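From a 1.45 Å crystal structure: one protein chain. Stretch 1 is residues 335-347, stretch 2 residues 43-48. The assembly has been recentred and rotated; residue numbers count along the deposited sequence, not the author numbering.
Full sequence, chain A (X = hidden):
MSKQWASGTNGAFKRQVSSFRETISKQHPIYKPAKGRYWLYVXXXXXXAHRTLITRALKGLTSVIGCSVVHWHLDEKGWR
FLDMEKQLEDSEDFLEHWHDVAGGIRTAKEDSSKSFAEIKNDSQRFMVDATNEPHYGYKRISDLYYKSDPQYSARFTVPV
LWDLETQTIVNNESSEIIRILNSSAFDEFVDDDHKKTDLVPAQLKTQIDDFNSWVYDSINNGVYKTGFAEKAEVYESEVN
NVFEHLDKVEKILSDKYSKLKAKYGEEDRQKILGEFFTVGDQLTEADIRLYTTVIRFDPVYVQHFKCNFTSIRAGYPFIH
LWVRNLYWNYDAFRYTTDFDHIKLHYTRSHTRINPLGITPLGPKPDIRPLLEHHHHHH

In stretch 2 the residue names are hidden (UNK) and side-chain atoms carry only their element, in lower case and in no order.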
# COMPACT_ATOMS: atom_id res chain seq x y z
N TYR A 335 20.89 8.31 -12.00
CA TYR A 335 21.42 7.22 -12.82
C TYR A 335 22.00 6.09 -12.02
O TYR A 335 22.44 5.08 -12.59
CB TYR A 335 22.38 7.76 -13.91
CG TYR A 335 21.63 8.67 -14.86
CD1 TYR A 335 20.65 8.18 -15.69
CD2 TYR A 335 21.84 10.03 -14.85
CE1 TYR A 335 19.91 9.02 -16.57
CE2 TYR A 335 21.10 10.88 -15.71
CZ TYR A 335 20.14 10.34 -16.55
OH TYR A 335 19.39 11.12 -17.41
N THR A 336 21.87 6.16 -10.69
CA THR A 336 22.09 5.02 -9.82
C THR A 336 20.82 4.45 -9.23
O THR A 336 20.90 3.47 -8.49
CB THR A 336 23.01 5.36 -8.66
OG1 THR A 336 22.55 6.40 -7.82
CG2 THR A 336 24.44 5.76 -9.17
N THR A 337 19.67 5.05 -9.57
CA THR A 337 18.36 4.66 -9.02
C THR A 337 17.68 3.80 -10.07
O THR A 337 17.34 4.30 -11.16
CB THR A 337 17.55 5.89 -8.67
OG1 THR A 337 18.27 6.67 -7.71
CG2 THR A 337 16.18 5.50 -8.05
N ASP A 338 17.48 2.52 -9.76
CA ASP A 338 16.89 1.55 -10.68
C ASP A 338 15.61 1.04 -10.01
O ASP A 338 15.65 0.18 -9.13
CB ASP A 338 17.88 0.43 -11.04
CG ASP A 338 17.33 -0.49 -12.12
OD1 ASP A 338 16.13 -0.92 -12.07
OD2 ASP A 338 18.12 -0.80 -13.04
N PHE A 339 14.47 1.59 -10.45
CA PHE A 339 13.21 1.21 -9.84
C PHE A 339 12.77 -0.21 -10.18
O PHE A 339 12.00 -0.79 -9.41
CB PHE A 339 12.12 2.20 -10.24
CG PHE A 339 12.30 3.60 -9.64
CD1 PHE A 339 12.21 3.78 -8.25
CD2 PHE A 339 12.60 4.69 -10.43
CE1 PHE A 339 12.38 5.02 -7.70
CE2 PHE A 339 12.77 5.95 -9.88
CZ PHE A 339 12.67 6.15 -8.53
N ASP A 340 13.21 -0.82 -11.29
CA ASP A 340 12.89 -2.21 -11.53
C ASP A 340 13.59 -3.09 -10.52
O ASP A 340 12.95 -3.96 -9.93
CB ASP A 340 13.21 -2.63 -12.95
CG ASP A 340 12.36 -1.91 -14.00
OD1 ASP A 340 11.20 -1.61 -13.76
OD2 ASP A 340 12.87 -1.60 -15.07
N HIS A 341 14.87 -2.87 -10.31
CA HIS A 341 15.58 -3.67 -9.31
C HIS A 341 14.98 -3.46 -7.93
O HIS A 341 14.83 -4.43 -7.17
CB HIS A 341 17.07 -3.31 -9.27
CG HIS A 341 17.88 -3.98 -10.34
ND1 HIS A 341 18.97 -4.78 -10.05
CD2 HIS A 341 17.73 -3.99 -11.68
CE1 HIS A 341 19.44 -5.28 -11.18
NE2 HIS A 341 18.72 -4.80 -12.19
N ILE A 342 14.67 -2.21 -7.57
CA ILE A 342 14.08 -1.90 -6.28
C ILE A 342 12.78 -2.68 -6.07
O ILE A 342 12.60 -3.40 -5.10
CB ILE A 342 13.88 -0.40 -6.13
CG1 ILE A 342 15.23 0.32 -5.96
CG2 ILE A 342 12.94 -0.04 -5.01
CD1 ILE A 342 15.17 1.80 -6.16
N LYS A 343 11.82 -2.50 -6.99
CA LYS A 343 10.52 -3.12 -6.78
C LYS A 343 10.58 -4.63 -6.85
O LYS A 343 9.91 -5.33 -6.04
CB LYS A 343 9.49 -2.57 -7.78
CG LYS A 343 9.13 -1.10 -7.50
CD LYS A 343 8.30 -0.47 -8.61
CE LYS A 343 6.92 -1.06 -8.76
NZ LYS A 343 6.06 -0.51 -7.75
N LEU A 344 11.31 -5.15 -7.83
CA LEU A 344 11.41 -6.60 -7.97
C LEU A 344 12.11 -7.23 -6.78
O LEU A 344 11.66 -8.24 -6.24
CB LEU A 344 12.13 -6.97 -9.28
CG LEU A 344 11.36 -6.71 -10.58
CD1 LEU A 344 12.35 -6.81 -11.73
CD2 LEU A 344 10.23 -7.76 -10.68
N HIS A 345 13.22 -6.64 -6.32
CA HIS A 345 13.94 -7.27 -5.21
C HIS A 345 13.01 -7.53 -4.03
O HIS A 345 12.92 -8.66 -3.51
CB HIS A 345 15.11 -6.40 -4.73
CG HIS A 345 15.61 -6.85 -3.41
ND1 HIS A 345 16.22 -8.08 -3.26
CD2 HIS A 345 15.51 -6.32 -2.16
CE1 HIS A 345 16.44 -8.30 -1.98
NE2 HIS A 345 16.03 -7.24 -1.29
N TYR A 346 12.37 -6.47 -3.54
CA TYR A 346 11.65 -6.60 -2.30
C TYR A 346 10.46 -7.53 -2.47
O TYR A 346 10.24 -8.42 -1.66
CB TYR A 346 11.20 -5.23 -1.82
CG TYR A 346 12.31 -4.36 -1.18
CD1 TYR A 346 13.11 -3.51 -1.95
CD2 TYR A 346 12.49 -4.33 0.20
CE1 TYR A 346 14.03 -2.72 -1.37
CE2 TYR A 346 13.45 -3.55 0.80
CZ TYR A 346 14.23 -2.75 0.01
OH TYR A 346 15.16 -1.89 0.53
N THR A 347 9.67 -7.30 -3.52
CA THR A 347 8.42 -8.03 -3.66
C THR A 347 8.62 -9.49 -4.05
O THR A 347 7.78 -10.34 -3.73
CB THR A 347 7.50 -7.36 -4.66
OG1 THR A 347 8.11 -7.36 -5.94
CG2 THR A 347 7.11 -5.95 -4.19
N UNK A 43 24.06 -4.48 -4.91
CA UNK A 43 22.75 -4.60 -5.56
C UNK A 43 22.19 -3.22 -5.77
O UNK A 43 22.27 -2.38 -4.89
c UNK A 43 21.76 -5.41 -4.73
o UNK A 43 20.44 -5.34 -5.28
N UNK A 44 21.58 -2.97 -6.94
CA UNK A 44 20.84 -1.72 -7.15
C UNK A 44 19.53 -1.65 -6.36
O UNK A 44 19.04 -0.54 -6.15
c UNK A 44 21.65 -1.27 -9.59
c UNK A 44 21.30 -1.51 -11.03
c UNK A 44 22.03 0.18 -9.36
c UNK A 44 20.52 -1.59 -8.63
N UNK A 45 19.07 -2.74 -5.80
CA UNK A 45 17.85 -2.71 -4.98
C UNK A 45 18.12 -2.21 -3.57
O UNK A 45 17.20 -1.69 -2.89
c UNK A 45 17.25 -4.10 -4.88
N UNK A 46 19.39 -2.39 -3.10
CA UNK A 46 19.72 -2.21 -1.69
C UNK A 46 20.00 -0.75 -1.40
O UNK A 46 20.89 -0.17 -2.04
c UNK A 46 21.01 -3.00 -1.37
s UNK A 46 21.67 -2.68 0.26
N UNK A 47 19.36 -0.13 -0.40
CA UNK A 47 19.60 1.27 -0.10
C UNK A 47 20.96 1.52 0.55
O UNK A 47 21.46 2.65 0.54
c UNK A 47 18.45 1.62 0.87
c UNK A 47 18.16 0.37 1.57
c UNK A 47 18.32 -0.71 0.52
N UNK A 48 21.49 0.49 1.20
CA UNK A 48 22.81 0.58 1.82
C UNK A 48 23.87 0.64 0.73
O UNK A 48 24.74 1.53 0.71
c UNK A 48 21.23 1.46 6.61
n UNK A 48 19.88 -1.75 4.47
c UNK A 48 21.36 -0.11 4.82
c UNK A 48 21.80 -0.89 3.69
c UNK A 48 22.97 -0.62 2.78
c UNK A 48 21.87 0.99 5.50
c UNK A 48 20.17 -0.70 5.30
c UNK A 48 20.86 -1.86 3.53
c UNK A 48 20.04 0.84 7.06
c UNK A 48 19.51 -0.22 6.41
O HOH W 1 20.66 -5.64 -7.95
O HOH W 2 18.86 1.93 -7.25

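Position 43 carries two side-chain atoms, one carbon followed by one oxygen. The oxygen makes no direct contact with stretch 1 but shares water 1 with His341; this is serine. The short hydroxyl reaches back to its own chain: the N of position 45 donates to Ser43 OG at 3.0 Å, and so helps hold the turn. The same OG lies 2.7 Å from the oxygen of water 1, which is also 2.8 Å from His341 ND1, so Ser43 meets stretch 1 through a water.

Position 44 has four carbons, forked at the second, with no heteroatom. Its CB points toward stretch 1; one terminal carbon lies over a face of the His341 ring and near Asp338, the other near Thr336 O. The fork lies one carbon beyond CB, and that makes it leucine. Leu44 CD2 is 3.6 Å from Thr336 O, and Leu44 CD1 is 3.8 Å from Asp338 OD2. Leu44 CD1 also sits over one face of the His341 ring, 4.1 Å from its centroid and 7° off the normal, a CH-pi contact. One branch, CD1, covers that face, while the backbone remains free for water: Leu44 N donates to water 1 at 3.0 Å from its oxygen, and Leu44 O accepts from water 2 at 2.7 Å.

Position 45 has a single side-chain carbon, CB, which lies 3.3 Å from His341 O and 3.1 Å from His345 CB; it is alanine. Here the two backbones come very close, with Ala45 CA 4.1 Å from Ile342 CA, so a small side chain suits this tight place against the helix.

Position 46 shows one carbon, then one sulfur, and its CB points away from stretch 1: cysteine. Its side chain instead caps a backbone N just past the stretch, at the start of the following helix.

Position 47 has three carbons closing a ring onto the backbone N, and one ring carbon lies near Tyr346 OH; this is proline. Pro47 CD is 3.4 Å from Tyr346 OH. Lacking an N-H, proline gives up no backbone donor at the start of a helix, where such a donor would have no partner in the preceding turn.

Position 48 has one carbon leading to fused five- and six-membered rings holding eight carbons and one nitrogen, all out of reach of stretch 1: tryptophan.

The contact works by packing and water rather than by direct hydrogen bonds, of which there are none between the stretches. Leu44 and Ala45 supply most of stretch 2's buried surface. Asp338 OD1 accepts from His341 N at 2.9 Å, capping the helix against which they pack, while water 2 donates to both Thr336 O and Leu44 O, joining the stretches.

Stretch 2, residues 43-48: SLACPW
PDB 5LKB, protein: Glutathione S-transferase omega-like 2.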